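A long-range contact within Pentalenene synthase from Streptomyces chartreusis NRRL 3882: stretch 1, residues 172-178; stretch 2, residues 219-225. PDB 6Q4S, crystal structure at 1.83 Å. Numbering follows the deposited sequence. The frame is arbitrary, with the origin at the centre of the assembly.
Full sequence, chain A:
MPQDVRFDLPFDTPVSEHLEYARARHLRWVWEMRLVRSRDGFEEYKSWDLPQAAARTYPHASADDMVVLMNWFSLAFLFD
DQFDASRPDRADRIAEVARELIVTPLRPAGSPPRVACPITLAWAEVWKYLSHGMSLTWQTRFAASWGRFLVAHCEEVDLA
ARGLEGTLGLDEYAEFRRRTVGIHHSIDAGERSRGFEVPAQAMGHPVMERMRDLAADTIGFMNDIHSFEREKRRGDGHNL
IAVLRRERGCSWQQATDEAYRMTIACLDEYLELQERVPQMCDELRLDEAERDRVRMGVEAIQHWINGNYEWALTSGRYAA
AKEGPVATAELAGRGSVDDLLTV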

# COMPACT_ATOMS: atom_id res chain seq x y z
N GLU A 172 -15.06 -19.73 2.95
CA GLU A 172 -14.50 -18.60 3.70
C GLU A 172 -13.08 -18.91 4.18
O GLU A 172 -12.31 -17.97 4.41
CB GLU A 172 -15.28 -18.25 4.99
CG GLU A 172 -16.73 -17.72 4.85
CD GLU A 172 -17.62 -18.16 6.06
OE1 GLU A 172 -17.80 -19.43 6.35
OE2 GLU A 172 -18.13 -17.22 6.73
N TYR A 173 -12.84 -20.16 4.56
CA TYR A 173 -11.55 -20.55 5.11
C TYR A 173 -10.54 -20.46 3.97
O TYR A 173 -9.49 -19.88 4.19
CB TYR A 173 -11.52 -21.95 5.77
CG TYR A 173 -10.13 -22.26 6.24
CD1 TYR A 173 -9.64 -21.73 7.43
CD2 TYR A 173 -9.29 -23.00 5.46
CE1 TYR A 173 -8.35 -21.94 7.85
CE2 TYR A 173 -7.97 -23.22 5.84
CZ TYR A 173 -7.49 -22.69 7.02
OH TYR A 173 -6.19 -22.93 7.38
N ALA A 174 -10.89 -20.98 2.79
CA ALA A 174 -10.01 -20.99 1.64
C ALA A 174 -9.67 -19.56 1.24
O ALA A 174 -8.50 -19.23 1.01
CB ALA A 174 -10.66 -21.68 0.47
N GLU A 175 -10.69 -18.69 1.17
CA GLU A 175 -10.48 -17.25 0.88
C GLU A 175 -9.56 -16.60 1.88
O GLU A 175 -8.64 -15.91 1.50
CB GLU A 175 -11.79 -16.45 0.87
CG GLU A 175 -11.65 -15.03 0.32
CD GLU A 175 -12.99 -14.31 0.13
OE1 GLU A 175 -13.12 -13.19 0.70
OE2 GLU A 175 -13.90 -14.86 -0.56
N PHE A 176 -9.84 -16.81 3.16
CA PHE A 176 -9.03 -16.25 4.24
C PHE A 176 -7.52 -16.75 4.24
O PHE A 176 -6.57 -15.95 4.54
CB PHE A 176 -9.64 -16.61 5.56
CG PHE A 176 -9.05 -15.90 6.73
CD1 PHE A 176 -9.05 -14.54 6.82
CD2 PHE A 176 -8.53 -16.61 7.80
CE1 PHE A 176 -8.51 -13.89 7.94
CE2 PHE A 176 -8.03 -15.98 8.93
CZ PHE A 176 -7.99 -14.61 9.00
N ARG A 177 -7.34 -18.00 3.90
CA ARG A 177 -6.03 -18.65 4.03
C ARG A 177 -5.13 -18.11 2.91
O ARG A 177 -3.93 -18.00 3.12
CB ARG A 177 -6.10 -20.15 3.91
CG ARG A 177 -4.76 -20.89 4.05
CD ARG A 177 -4.24 -20.65 5.42
NE ARG A 177 -3.08 -21.43 5.66
CZ ARG A 177 -1.91 -20.95 6.06
NH1 ARG A 177 -1.72 -19.63 6.25
NH2 ARG A 177 -0.92 -21.82 6.19
N ARG A 178 -5.73 -17.81 1.77
CA ARG A 178 -5.03 -17.09 0.69
C ARG A 178 -4.43 -15.77 1.17
O ARG A 178 -3.33 -15.38 0.74
CB ARG A 178 -5.93 -16.86 -0.49
CG ARG A 178 -5.21 -16.23 -1.69
CD ARG A 178 -6.17 -15.89 -2.81
NE ARG A 178 -6.69 -17.13 -3.46
CZ ARG A 178 -7.65 -17.15 -4.38
NH1 ARG A 178 -8.23 -16.03 -4.78
NH2 ARG A 178 -8.03 -18.29 -4.94
N ILE A 219 0.43 -23.24 -1.49
CA ILE A 219 1.34 -23.23 -0.34
C ILE A 219 0.60 -23.21 0.97
O ILE A 219 1.01 -23.90 1.89
CB ILE A 219 2.35 -22.05 -0.42
CG1 ILE A 219 3.28 -22.28 -1.58
CG2 ILE A 219 3.14 -21.93 0.90
CD1 ILE A 219 3.90 -20.99 -2.10
N GLY A 220 -0.50 -22.46 1.07
CA GLY A 220 -1.24 -22.42 2.38
C GLY A 220 -1.83 -23.79 2.71
O GLY A 220 -1.81 -24.24 3.86
N PHE A 221 -2.34 -24.46 1.68
CA PHE A 221 -2.96 -25.80 1.87
C PHE A 221 -1.89 -26.87 2.20
O PHE A 221 -2.10 -27.71 3.07
CB PHE A 221 -3.72 -26.21 0.64
CG PHE A 221 -4.98 -25.38 0.36
CD1 PHE A 221 -5.56 -24.51 1.27
CD2 PHE A 221 -5.55 -25.49 -0.89
CE1 PHE A 221 -6.69 -23.74 0.93
CE2 PHE A 221 -6.68 -24.73 -1.24
CZ PHE A 221 -7.25 -23.89 -0.34
N MET A 222 -0.70 -26.82 1.55
CA MET A 222 0.41 -27.73 1.93
C MET A 222 0.86 -27.50 3.33
O MET A 222 1.08 -28.44 4.11
CB MET A 222 1.61 -27.58 0.96
CG MET A 222 1.30 -28.03 -0.45
SD MET A 222 2.63 -28.16 -1.73
CE MET A 222 3.80 -28.81 -0.63
N ASN A 223 1.00 -26.23 3.70
CA ASN A 223 1.32 -25.95 5.04
C ASN A 223 0.27 -26.40 6.06
O ASN A 223 0.67 -26.86 7.12
CB ASN A 223 1.64 -24.48 5.28
CG ASN A 223 2.93 -24.02 4.58
OD1 ASN A 223 3.64 -24.80 3.96
ND2 ASN A 223 3.20 -22.74 4.65
N ASP A 224 -1.04 -26.30 5.76
CA ASP A 224 -2.04 -26.87 6.68
C ASP A 224 -1.92 -28.42 6.80
O ASP A 224 -1.99 -28.93 7.86
CB ASP A 224 -3.44 -26.54 6.22
CG ASP A 224 -3.81 -25.05 6.39
OD1 ASP A 224 -2.95 -24.20 6.81
OD2 ASP A 224 -5.02 -24.76 6.17
N ILE A 225 -1.74 -29.10 5.67
CA ILE A 225 -1.56 -30.56 5.67
C ILE A 225 -0.36 -30.94 6.53
O ILE A 225 -0.44 -31.88 7.30
CB ILE A 225 -1.42 -31.12 4.26
CG1 ILE A 225 -2.75 -30.91 3.51
CG2 ILE A 225 -1.04 -32.61 4.30
CD1 ILE A 225 -2.61 -31.06 2.03
O HOH W 1 1.59 -20.72 6.65

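Both stretches are helical, and each helix runs on beyond its stretch in both directions. Their axes come within 10.1 Å, and their N-to-C directions differ by 106°, so the helices cross steeply. The two stretches bury 274 Å² between them, both sides summed.

Glu 172 has no part in the contact; its side chain is out of reach of stretch 2.

Tyr 173 makes the first link. Its CA-to-CB bond points sideways, but with chi1 at t the end of the side chain comes nearer to the other helix. The hydroxyl OH donates a hydrogen bond to OD2 of Asp 224. At 2.5 Å from OH to OD2, this bond is very short. The carboxylate oxygen lies at the edge of the tyrosine ring, near its plane. Asp 224 OD2 is also hydrogen-bonded elsewhere in the structure.

Ala 174 gives the apolar part of the contact. Its CB is 4.1 Å from CZ of Phe 221, and it sits at the edge of that ring, near the ring plane. The CA-to-CB bond of Phe 221 points away from stretch 1, yet the end of its side chain comes nearer and reaches the alanine.

Glu 175 and Phe 176 make no contact with stretch 2.

Arg 177 has the largest covered area of any residue here, and its CA-to-CB bond points toward stretch 2. It forms a salt bridge with Asp 224, with NE donating to OD1 at 3.0 Å. A weak hydrogen bond from NH2 to the same OD1 of Asp 224, at 3.2 Å, adds to it. The two carboxylate oxygens of Asp 224 thus serve different partners in stretch 1: OD2 takes the tyrosine and OD1 the arginine. NH2 of Arg 177 also makes a weak hydrogen bond to the backbone O of Gly 220, at 3.5 Å.

The helices are closest in backbone register here, with CA of Arg 177 6.3 Å from CA of Gly 220. Glycine leaves room for this approach: an ideal CB on Gly 220 would lie 3.0 Å from CG of Arg 177, a clash. CA of Gly 220 lies over one face of the guanidinium.

One water extends the link to Asn 223. It accepts from NH2 of Arg 177 at 2.8 Å and from ND2 of Asn 223 at 3.3 Å.

Arg 178 makes no contact with stretch 2.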